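Local coordinates for protein kinase domain-containing protein (Chaetomium thermophilum, PDB 6Z3U), which probably phosphorylates serine and threonine residues, including those of the RNA polymerase II C-terminal repeats, as the cyclin-dependent kinase subunit of the CAK complex, at residues B[86-89]-B[90-94]; B[132-136]-B[137-141]; B[190-194]-B[195-199]; B[388-392]-B[393-397]. All coordinates share one frame; numbering follows the deposited sequence.

Interaction 1. Residues B[86-89]-B[90-94]; sequences EAEK and RKYIK
Glu88 and Lys91, Ala87 and Arg90 meet in a local helix-to-strand turn on the surface of the kinase N-lobe, where helix 80-89 ends and the chain turns into strand 92-99. The backbone gives the evidence. Arg90 N donates to Glu86 O over 3.0 Å, a last helical i+4 bond, after which Lys91 N reaches back only three residues to Glu88 O (3.1 Å). Residues 89-92 form a type I beta turn, closed by a weak bond of 3.4 Å from Tyr92 N to Lys89 O. Arg90 bends at chi3 (-82°), which folds its guanidinium back over the helix; one face lies on Ala87 CA, with NH2 3.4 Å from that atom. On another side of the turn the extended Lys91 chain crosses Glu88 at a slant, its CD 3.8 Å from Glu88 OE1. A chi2 of 70° bends Glu88 so that its carboxylate comes round to this lysine, yet the salt bridge from Lys91 NZ to Glu88 OE2 is long, at 3.6 Å. The firmer partner of the carboxylate is Ser159, which bonds OE1. With an alanine in place of Glu88, the Ser159 hydroxyl would probably lose this acceptor and the Lys91 ammonium a nearby counter-charge. Tyr92 sets CD1 3.9 Å from Glu88 O, while Lys91 CB lies over one ring face. Beyond the turn, Tyr92 packs on Ile158 and Ser159 and Lys89 on Phe161, all of strand 157-162, and the backbones of Lys91 and Ile93 pair with Arg112 and His110 as strand 92-99 joins its antiparallel neighbour, strand 104-111.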
loop_
_atom_site.group_PDB
_atom_site.type_symbol
_atom_site.label_atom_id
_atom_site.label_comp_id
_atom_site.label_asym_id
_atom_site.label_seq_id
_atom_site.Cartn_x
_atom_site.Cartn_y
_atom_site.Cartn_z
ATOM N N GLU B 86 14.522 19.465 -3.670
ATOM C CA GLU B 86 14.612 20.525 -4.666
ATOM C C GLU B 86 15.334 20.036 -5.915
ATOM O O GLU B 86 14.983 20.421 -7.036
ATOM C CB GLU B 86 15.326 21.742 -4.080
ATOM C CG GLU B 86 14.640 22.343 -2.855
ATOM C CD GLU B 86 13.130 22.431 -2.991
ATOM O OE1 GLU B 86 12.646 22.917 -4.034
ATOM O OE2 GLU B 86 12.428 21.997 -2.050
ATOM N N ALA B 87 16.343 19.178 -5.739
ATOM C CA ALA B 87 17.019 18.588 -6.889
ATOM C C ALA B 87 16.068 17.738 -7.719
ATOM O O ALA B 87 16.190 17.691 -8.949
ATOM C CB ALA B 87 18.208 17.747 -6.424
ATOM N N GLU B 88 15.116 17.066 -7.071
ATOM C CA GLU B 88 14.146 16.259 -7.800
ATOM C C GLU B 88 13.093 17.128 -8.474
ATOM O O GLU B 88 12.629 16.806 -9.573
ATOM C CB GLU B 88 13.477 15.263 -6.853
ATOM C CG GLU B 88 12.688 14.175 -7.557
ATOM C CD GLU B 88 13.581 13.188 -8.284
ATOM O OE1 GLU B 88 13.084 12.501 -9.202
ATOM O OE2 GLU B 88 14.779 13.103 -7.940
ATOM N N LYS B 89 12.693 18.224 -7.826
ATOM C CA LYS B 89 11.753 19.142 -8.457
ATOM C C LYS B 89 12.368 19.809 -9.681
ATOM O O LYS B 89 11.647 20.159 -10.622
ATOM C CB LYS B 89 11.282 20.186 -7.445
ATOM C CG LYS B 89 10.251 21.156 -7.997
ATOM C CD LYS B 89 9.691 22.048 -6.901
ATOM C CE LYS B 89 8.588 22.953 -7.429
ATOM N NZ LYS B 89 8.159 23.964 -6.421
ATOM N N ARG B 90 13.691 19.997 -9.685
ATOM C CA ARG B 90 14.363 20.570 -10.844
ATOM C C ARG B 90 14.345 19.635 -12.046
ATOM O O ARG B 90 14.546 20.095 -13.175
ATOM C CB ARG B 90 15.814 20.923 -10.504
ATOM C CG ARG B 90 15.995 22.319 -9.925
ATOM C CD ARG B 90 17.466 22.742 -9.877
ATOM N NE ARG B 90 18.173 22.209 -8.711
ATOM C CZ ARG B 90 19.002 21.164 -8.727
ATOM N NH1 ARG B 90 19.257 20.511 -9.854
ATOM N NH2 ARG B 90 19.583 20.774 -7.600
ATOM N N LYS B 91 14.113 18.338 -11.832
ATOM C CA LYS B 91 14.126 17.387 -12.937
ATOM C C LYS B 91 12.970 17.604 -13.903
ATOM O O LYS B 91 13.064 17.189 -15.062
ATOM C CB LYS B 91 14.104 15.957 -12.394
ATOM C CG LYS B 91 15.493 15.349 -12.260
ATOM C CD LYS B 91 15.451 13.918 -11.749
ATOM C CE LYS B 91 16.848 13.428 -11.397
ATOM N NZ LYS B 91 16.837 12.084 -10.755
ATOM N N TYR B 92 11.892 18.247 -13.461
ATOM C CA TYR B 92 10.693 18.409 -14.273
ATOM C C TYR B 92 10.303 19.878 -14.285
ATOM O O TYR B 92 10.220 20.512 -13.228
ATOM C CB TYR B 92 9.561 17.536 -13.731
ATOM C CG TYR B 92 9.961 16.083 -13.632
ATOM C CD1 TYR B 92 10.332 15.525 -12.415
ATOM C CD2 TYR B 92 10.004 15.277 -14.760
ATOM C CE1 TYR B 92 10.714 14.200 -12.321
ATOM C CE2 TYR B 92 10.383 13.949 -14.676
ATOM C CZ TYR B 92 10.739 13.417 -13.455
ATOM O OH TYR B 92 11.121 12.097 -13.366
ATOM N N ILE B 93 10.071 20.412 -15.480
ATOM C CA ILE B 93 9.749 21.820 -15.677
ATOM C C ILE B 93 8.237 21.952 -15.780
ATOM O O ILE B 93 7.609 21.322 -16.639
ATOM C CB ILE B 93 10.437 22.372 -16.935
ATOM C CG1 ILE B 93 11.957 22.332 -16.761
ATOM C CG2 ILE B 93 9.957 23.784 -17.226
ATOM C CD1 ILE B 93 12.722 22.375 -18.066
ATOM N N LYS B 94 7.654 22.791 -14.929
ATOM C CA LYS B 94 6.206 22.950 -14.897
ATOM C C LYS B 94 5.749 23.873 -16.019
ATOM O O LYS B 94 6.412 24.864 -16.337
ATOM C CB LYS B 94 5.764 23.500 -13.539
ATOM C CG LYS B 94 4.483 22.869 -13.008
ATOM C CD LYS B 94 4.137 23.351 -11.603
ATOM C CE LYS B 94 3.706 24.809 -11.586
ATOM N NZ LYS B 94 3.428 25.284 -10.202
#

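Interaction 2. Residues B[132-136]-B[137-141]; sequences DGMAP and DAVRE
Met134 lies across Val139 at a slant, SD 3.6 Å from CG2, and its CG also rests 4.1 Å from Ala138 CB. With Ala135 as the N-cap, Met134 and Val139 hold the positions just before the cap and four into the helix, the pairing of a hydrophobic staple. Ala135 O accepts Val139 N at 3.2 Å and, weakly, Ala138 N; Pro136 O takes Arg140 N at 2.8 Å. Asp137 OD1 weakly accepts Ala138 N, because chi1 of 53° turns the carboxylate back over the helix start. Helix 136-148 is the C-helix of the kinase fold, and Ala135 to Glu141 align with the PSTAIRE segment of cyclin-dependent kinases; Glu141 makes the characteristic salt bridge to Lys122 and also bonds Phe239 N of the DFG motif. Arg140 runs extended from CG to NE past Pro136 O, and one guanidinium face lies over Pro136 CB, 3.8 Å from NH1. An alanine in place of Arg140 would remove the group lying over Pro136 CB and is likely to leave Gly240 O without its weak bond from NH1. Further out, the cyclin chain packs Phe142 on Met134, Leu183 on Val139 and Phe150 on Pro136 and Arg140, while its Glu172 accepts Met134 N.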
loop_
_atom_site.group_PDB
_atom_site.type_symbol
_atom_site.label_atom_id
_atom_site.label_comp_id
_atom_site.label_asym_id
_atom_site.label_seq_id
_atom_site.Cartn_x
_atom_site.Cartn_y
_atom_site.Cartn_z
ATOM N N ASP B 132 -7.918 16.528 9.832
ATOM C CA ASP B 132 -7.248 15.350 10.373
ATOM C C ASP B 132 -5.916 15.062 9.683
ATOM O O ASP B 132 -5.483 13.909 9.620
ATOM C CB ASP B 132 -8.166 14.133 10.274
ATOM C CG ASP B 132 -9.501 14.357 10.951
ATOM O OD1 ASP B 132 -9.718 13.793 12.043
ATOM O OD2 ASP B 132 -10.326 15.119 10.403
ATOM N N GLY B 133 -5.250 16.093 9.168
ATOM C CA GLY B 133 -3.954 15.889 8.551
ATOM C C GLY B 133 -4.063 15.470 7.094
ATOM O O GLY B 133 -4.986 15.855 6.375
ATOM N N MET B 134 -3.090 14.670 6.657
ATOM C CA MET B 134 -3.037 14.235 5.266
ATOM C C MET B 134 -4.279 13.423 4.909
ATOM O O MET B 134 -4.681 12.521 5.649
ATOM C CB MET B 134 -1.774 13.407 5.022
ATOM C CG MET B 134 -1.518 13.110 3.549
ATOM S SD MET B 134 0.098 12.386 3.187
ATOM C CE MET B 134 1.201 13.426 4.147
ATOM N N ALA B 135 -4.873 13.739 3.760
ATOM C CA ALA B 135 -6.116 13.098 3.361
ATOM C C ALA B 135 -5.870 11.646 2.948
ATOM O O ALA B 135 -4.813 11.314 2.402
ATOM C CB ALA B 135 -6.760 13.861 2.208
ATOM N N PRO B 136 -6.845 10.759 3.185
ATOM C CA PRO B 136 -6.629 9.343 2.838
ATOM C C PRO B 136 -6.416 9.107 1.354
ATOM O O PRO B 136 -5.627 8.230 0.982
ATOM C CB PRO B 136 -7.908 8.657 3.349
ATOM C CG PRO B 136 -8.910 9.748 3.514
ATOM C CD PRO B 136 -8.142 10.983 3.844
ATOM N N ASP B 137 -7.096 9.860 0.489
ATOM C CA ASP B 137 -6.883 9.688 -0.944
ATOM C C ASP B 137 -5.443 9.997 -1.328
ATOM O O ASP B 137 -4.913 9.407 -2.276
ATOM C CB ASP B 137 -7.850 10.576 -1.728
ATOM C CG ASP B 137 -7.790 12.028 -1.298
ATOM O OD1 ASP B 137 -7.179 12.311 -0.248
ATOM O OD2 ASP B 137 -8.355 12.886 -2.007
ATOM N N ALA B 138 -4.794 10.914 -0.609
ATOM C CA ALA B 138 -3.394 11.216 -0.884
ATOM C C ALA B 138 -2.489 10.084 -0.415
ATOM O O ALA B 138 -1.594 9.647 -1.147
ATOM C CB ALA B 138 -3.001 12.531 -0.212
ATOM N N VAL B 139 -2.712 9.592 0.806
ATOM C CA VAL B 139 -1.888 8.508 1.334
ATOM C C VAL B 139 -2.031 7.259 0.474
ATOM O O VAL B 139 -1.043 6.578 0.172
ATOM C CB VAL B 139 -2.266 8.228 2.799
ATOM C CG1 VAL B 139 -1.568 6.982 3.294
ATOM C CG2 VAL B 139 -1.916 9.417 3.669
ATOM N N ARG B 140 -3.261 6.936 0.068
ATOM C CA ARG B 140 -3.494 5.720 -0.703
ATOM C C ARG B 140 -2.823 5.797 -2.069
ATOM O O ARG B 140 -2.157 4.847 -2.498
ATOM C CB ARG B 140 -4.997 5.475 -0.851
ATOM C CG ARG B 140 -5.666 4.971 0.418
ATOM C CD ARG B 140 -7.177 5.122 0.376
ATOM N NE ARG B 140 -7.808 4.499 1.536
ATOM C CZ ARG B 140 -8.987 4.854 2.038
ATOM N NH1 ARG B 140 -9.677 5.849 1.494
ATOM N NH2 ARG B 140 -9.473 4.216 3.094
ATOM N N GLU B 141 -2.996 6.918 -2.773
ATOM C CA GLU B 141 -2.364 7.066 -4.079
ATOM C C GLU B 141 -0.851 6.932 -3.965
ATOM O O GLU B 141 -0.213 6.235 -4.759
ATOM C CB GLU B 141 -2.742 8.414 -4.697
ATOM C CG GLU B 141 -4.191 8.508 -5.166
ATOM C CD GLU B 141 -4.318 9.032 -6.585
ATOM O OE1 GLU B 141 -4.157 10.254 -6.785
ATOM O OE2 GLU B 141 -4.589 8.222 -7.498
#

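Interaction 3. Residues B[190-194]-B[195-199]; sequences VRYGA and ADIKA
Gly193 caps the helix that Ala194 opens: its O receives Ile197 N at 3.1 Å and more weakly Asp196 N at 3.2 Å. One residue on, Lys198 N bonds Ala194 O over 2.9 Å, so the regular i+4 pattern is established within the first turn, while residues 190-192 run in as extended loop. Asp196 then reaches back across the start of the helix, and its OD2 takes Gly193 N at 3.1 Å. This bond is nearly straight, 169° at the hydrogen, and meets OD2 on its anti side, 25° out of the carboxylate plane. An acid at the third helical position holding the amide of the N-cap residue is one half of a capping box; glycine at the cap has no side chain to supply the other. A hydrophobic staple accompanies it, from the residue before the cap to the fourth of the helix: Tyr192 CE1 stands 3.5 Å from Ile197 CG1, and Ile197 CD1 sits in the ring plane at its edge. Tyr192 places its ring there by setting CG between its own N and carbonyl carbon (chi1 71°). The hydroxyl bonds Leu289 O, while Trp200 meets the ring edge-to-face; Phe286 and Leu289 of helix 276-291 pack on Ile197. The second Asp196 oxygen, OD1, bonds the Thr390 hydroxyl. Both carboxylate oxygens are thus engaged, one by the cap and one by the C-terminal tail, which should fix the rotation of the group, and its negative charge at the N-terminus of helix 194-213 is probably favoured by the helix dipole.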
loop_
_atom_site.group_PDB
_atom_site.type_symbol
_atom_site.label_atom_id
_atom_site.label_comp_id
_atom_site.label_asym_id
_atom_site.label_seq_id
_atom_site.Cartn_x
_atom_site.Cartn_y
_atom_site.Cartn_z
ATOM N N VAL B 190 -18.200 10.535 -31.665
ATOM C CA VAL B 190 -17.314 9.393 -31.452
ATOM C C VAL B 190 -18.048 8.113 -31.825
ATOM O O VAL B 190 -19.111 7.809 -31.269
ATOM C CB VAL B 190 -16.819 9.326 -29.999
ATOM C CG1 VAL B 190 -16.141 7.996 -29.739
ATOM C CG2 VAL B 190 -15.861 10.461 -29.713
ATOM N N ARG B 191 -17.458 7.343 -32.740
ATOM C CA ARG B 191 -18.014 6.079 -33.209
ATOM C C ARG B 191 -17.070 4.947 -32.832
ATOM O O ARG B 191 -15.888 4.978 -33.194
ATOM C CB ARG B 191 -18.220 6.101 -34.725
ATOM C CG ARG B 191 -19.223 7.124 -35.227
ATOM C CD ARG B 191 -20.615 6.527 -35.334
ATOM N NE ARG B 191 -21.254 6.406 -34.029
ATOM C CZ ARG B 191 -21.800 7.423 -33.370
ATOM N NH1 ARG B 191 -22.361 7.216 -32.190
ATOM N NH2 ARG B 191 -21.783 8.646 -33.888
ATOM N N TYR B 192 -17.588 3.944 -32.123
ATOM C CA TYR B 192 -16.802 2.765 -31.781
ATOM C C TYR B 192 -17.683 1.527 -31.858
ATOM O O TYR B 192 -18.904 1.602 -31.692
ATOM C CB TYR B 192 -16.157 2.885 -30.389
ATOM C CG TYR B 192 -17.102 2.804 -29.210
ATOM C CD1 TYR B 192 -17.538 1.577 -28.724
ATOM C CD2 TYR B 192 -17.530 3.954 -28.559
ATOM C CE1 TYR B 192 -18.386 1.501 -27.639
ATOM C CE2 TYR B 192 -18.380 3.886 -27.475
ATOM C CZ TYR B 192 -18.805 2.657 -27.019
ATOM O OH TYR B 192 -19.649 2.584 -25.939
ATOM N N GLY B 193 -17.046 0.383 -32.114
ATOM C CA GLY B 193 -17.761 -0.862 -32.315
ATOM C C GLY B 193 -17.353 -1.956 -31.352
ATOM O O GLY B 193 -16.655 -1.697 -30.369
ATOM N N ALA B 194 -17.784 -3.190 -31.628
ATOM C CA ALA B 194 -17.520 -4.288 -30.704
ATOM C C ALA B 194 -16.029 -4.569 -30.580
ATOM O O ALA B 194 -15.535 -4.856 -29.484
ATOM C CB ALA B 194 -18.260 -5.545 -31.157
ATOM N N ALA B 195 -15.295 -4.509 -31.691
ATOM C CA ALA B 195 -13.865 -4.788 -31.630
ATOM C C ALA B 195 -13.136 -3.766 -30.769
ATOM O O ALA B 195 -12.122 -4.093 -30.145
ATOM C CB ALA B 195 -13.272 -4.816 -33.037
ATOM N N ASP B 196 -13.634 -2.530 -30.719
ATOM C CA ASP B 196 -13.032 -1.526 -29.847
ATOM C C ASP B 196 -13.375 -1.790 -28.387
ATOM O O ASP B 196 -12.527 -1.622 -27.504
ATOM C CB ASP B 196 -13.492 -0.133 -30.269
ATOM C CG ASP B 196 -13.109 0.190 -31.695
ATOM O OD1 ASP B 196 -11.969 -0.140 -32.084
ATOM O OD2 ASP B 196 -13.945 0.759 -32.430
ATOM N N ILE B 197 -14.616 -2.195 -28.113
ATOM C CA ILE B 197 -14.982 -2.570 -26.753
ATOM C C ILE B 197 -14.071 -3.685 -26.257
ATOM O O ILE B 197 -13.583 -3.653 -25.121
ATOM C CB ILE B 197 -16.466 -2.976 -26.696
ATOM C CG1 ILE B 197 -17.347 -1.791 -27.103
ATOM C CG2 ILE B 197 -16.833 -3.478 -25.301
ATOM C CD1 ILE B 197 -18.829 -2.111 -27.154
ATOM N N LYS B 198 -13.830 -4.691 -27.101
ATOM C CA LYS B 198 -12.971 -5.803 -26.708
ATOM C C LYS B 198 -11.552 -5.330 -26.416
ATOM O O LYS B 198 -10.882 -5.863 -25.524
ATOM C CB LYS B 198 -12.968 -6.873 -27.801
ATOM C CG LYS B 198 -12.158 -8.111 -27.451
ATOM C CD LYS B 198 -12.207 -9.170 -28.548
ATOM C CE LYS B 198 -13.579 -9.814 -28.656
ATOM N NZ LYS B 198 -13.598 -10.926 -29.649
ATOM N N ALA B 199 -11.070 -4.334 -27.164
ATOM C CA ALA B 199 -9.727 -3.823 -26.918
ATOM C C ALA B 199 -9.656 -3.074 -25.594
ATOM O O ALA B 199 -8.713 -3.260 -24.817
ATOM C CB ALA B 199 -9.289 -2.919 -28.069
#

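Interaction 4. Residues B[388-392]-B[393-397]; sequences KPTRK and EDLPK
Arg391 and Asp394, Lys392 and Leu395 are joined by two successive i+3 backbone bonds, Asp394 N to Arg391 O at 2.7 Å and Leu395 N to Lys392 O at 3.3 Å. They define a short 3-10 turn in the C-terminal tail, beyond helix 381-384, and its outer side carries a salt-bridge network. Arg391 is the shared cation: NH1 meets Glu393 OE2 at 3.1 Å and NH2 meets Asp394 OD1, also at 3.1 Å. A chi3 of 57° kinks the otherwise extended arginine so that its guanidinium turns back over the turn, one face against Glu393 CB. The two acids meet it differently: the Glu393 carboxylate plane is 28° from that of the guanidinium, that of Asp394 69°. Being gripped at two nitrogens by separate acids should restrict the rotation of the guanidinium, although all three residues are exposed. Lys392 lies alongside Glu393 and points the same way, its CE 3.5 Å from Glu393 OE1, but its ammonium goes on to salt bridges with Glu233 and Asp231. Apolar atoms also meet: Thr390, whose hydroxyl is the one held by Asp196, touches Asp394 CB with its CG2 at 3.8 Å, the side chains crossing at about a right angle. Leu395 packs on Trp200 of helix 194-213, seating the tail against the C-lobe, and its CD2 reaches Thr390 CB at 4.0 Å. From the far end, Lys397 curls back through a bend at chi2 and sets NZ 3.2 Å from Leu395 O, to which it donates a hydrogen bond.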
loop_
_atom_site.group_PDB
_atom_site.type_symbol
_atom_site.label_atom_id
_atom_site.label_comp_id
_atom_site.label_asym_id
_atom_site.label_seq_id
_atom_site.Cartn_x
_atom_site.Cartn_y
_atom_site.Cartn_z
ATOM N N LYS B 388 -11.218 -10.035 -33.727
ATOM C CA LYS B 388 -10.079 -9.729 -32.876
ATOM C C LYS B 388 -10.156 -8.275 -32.411
ATOM O O LYS B 388 -10.737 -7.425 -33.091
ATOM C CB LYS B 388 -8.771 -9.990 -33.619
ATOM C CG LYS B 388 -8.548 -11.463 -33.941
ATOM C CD LYS B 388 -7.254 -11.705 -34.701
ATOM C CE LYS B 388 -7.049 -13.194 -34.971
ATOM N NZ LYS B 388 -5.800 -13.480 -35.737
ATOM N N PRO B 389 -9.585 -7.963 -31.251
ATOM C CA PRO B 389 -9.685 -6.596 -30.732
ATOM C C PRO B 389 -8.906 -5.606 -31.578
ATOM O O PRO B 389 -7.928 -5.947 -32.245
ATOM C CB PRO B 389 -9.093 -6.704 -29.322
ATOM C CG PRO B 389 -8.195 -7.895 -29.378
ATOM C CD PRO B 389 -8.842 -8.851 -30.339
ATOM N N THR B 390 -9.357 -4.356 -31.529
ATOM C CA THR B 390 -8.732 -3.297 -32.301
ATOM C C THR B 390 -7.356 -2.966 -31.737
ATOM O O THR B 390 -7.126 -3.019 -30.524
ATOM C CB THR B 390 -9.604 -2.042 -32.293
ATOM O OG1 THR B 390 -10.933 -2.377 -32.710
ATOM C CG2 THR B 390 -9.033 -0.990 -33.231
ATOM N N ARG B 391 -6.437 -2.623 -32.632
ATOM C CA ARG B 391 -5.118 -2.171 -32.215
ATOM C C ARG B 391 -5.222 -0.783 -31.598
ATOM O O ARG B 391 -5.934 0.088 -32.105
ATOM C CB ARG B 391 -4.163 -2.163 -33.406
ATOM C CG ARG B 391 -2.698 -1.979 -33.034
ATOM C CD ARG B 391 -1.792 -2.192 -34.243
ATOM N NE ARG B 391 -2.121 -1.294 -35.349
ATOM C CZ ARG B 391 -1.444 -0.190 -35.663
ATOM N NH1 ARG B 391 -0.381 0.178 -34.959
ATOM N NH2 ARG B 391 -1.837 0.548 -36.691
ATOM N N LYS B 392 -4.504 -0.580 -30.492
ATOM C CA LYS B 392 -4.632 0.670 -29.751
ATOM C C LYS B 392 -4.362 1.882 -30.633
ATOM O O LYS B 392 -4.946 2.950 -30.415
ATOM C CB LYS B 392 -3.685 0.669 -28.551
ATOM C CG LYS B 392 -2.261 0.247 -28.879
ATOM C CD LYS B 392 -1.285 0.708 -27.807
ATOM C CE LYS B 392 0.057 0.021 -27.949
ATOM N NZ LYS B 392 0.859 0.135 -26.707
ATOM N N GLU B 393 -3.493 1.741 -31.634
ATOM C CA GLU B 393 -3.225 2.853 -32.534
ATOM C C GLU B 393 -4.431 3.196 -33.399
ATOM O O GLU B 393 -4.512 4.318 -33.911
ATOM C CB GLU B 393 -2.028 2.529 -33.429
ATOM C CG GLU B 393 -0.667 2.767 -32.783
ATOM C CD GLU B 393 -0.340 1.759 -31.696
ATOM O OE1 GLU B 393 0.257 2.158 -30.672
ATOM O OE2 GLU B 393 -0.683 0.568 -31.862
ATOM N N ASP B 394 -5.371 2.267 -33.563
ATOM C CA ASP B 394 -6.558 2.491 -34.375
ATOM C C ASP B 394 -7.801 2.782 -33.547
ATOM O O ASP B 394 -8.890 2.903 -34.118
ATOM C CB ASP B 394 -6.819 1.275 -35.273
ATOM C CG ASP B 394 -5.783 1.124 -36.370
ATOM O OD1 ASP B 394 -4.705 1.748 -36.265
ATOM O OD2 ASP B 394 -6.048 0.379 -37.339
ATOM N N LEU B 395 -7.675 2.895 -32.227
ATOM C CA LEU B 395 -8.839 3.136 -31.394
ATOM C C LEU B 395 -9.363 4.552 -31.615
ATOM O O LEU B 395 -8.613 5.450 -32.007
ATOM C CB LEU B 395 -8.495 2.928 -29.923
ATOM C CG LEU B 395 -8.422 1.481 -29.432
ATOM C CD1 LEU B 395 -7.857 1.412 -28.025
ATOM C CD2 LEU B 395 -9.798 0.833 -29.471
ATOM N N PRO B 396 -10.648 4.782 -31.351
ATOM C CA PRO B 396 -11.192 6.136 -31.501
ATOM C C PRO B 396 -10.520 7.128 -30.565
ATOM O O PRO B 396 -10.211 6.817 -29.412
ATOM C CB PRO B 396 -12.677 5.962 -31.156
ATOM C CG PRO B 396 -12.961 4.524 -31.386
ATOM C CD PRO B 396 -11.699 3.791 -31.060
ATOM N N LYS B 397 -10.292 8.334 -31.077
ATOM C CA LYS B 397 -9.756 9.442 -30.302
ATOM C C LYS B 397 -10.877 10.429 -29.986
ATOM O O LYS B 397 -11.886 10.503 -30.692
ATOM C CB LYS B 397 -8.641 10.166 -31.070
ATOM C CG LYS B 397 -7.230 9.606 -30.886
ATOM C CD LYS B 397 -7.127 8.148 -31.322
ATOM C CE LYS B 397 -5.690 7.638 -31.239
ATOM N NZ LYS B 397 -5.610 6.147 -31.163
#

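How the interactions relate
Along the chain the four contacts come in series, each closing before the next opens. Interactions 1 and 2 belong to the N-lobe, their centres 23 Å apart: one leads into the edge strand of the five-stranded sheet, the other begins the C-helix on the cyclin-facing side. Interactions 3 and 4, about 36 Å from interaction 2 between centres, lie on the opposite side of the chain's centre. They are 8 Å apart and touch, the tail at 388-397 lying against the start of helix 194-213, where Ala195 O and Thr390 N are 3.1 Å apart, a probable hydrogen bond. Residues distant in sequence thus pack together on one side of the C-lobe, where no other chain of the assembly touches these segments.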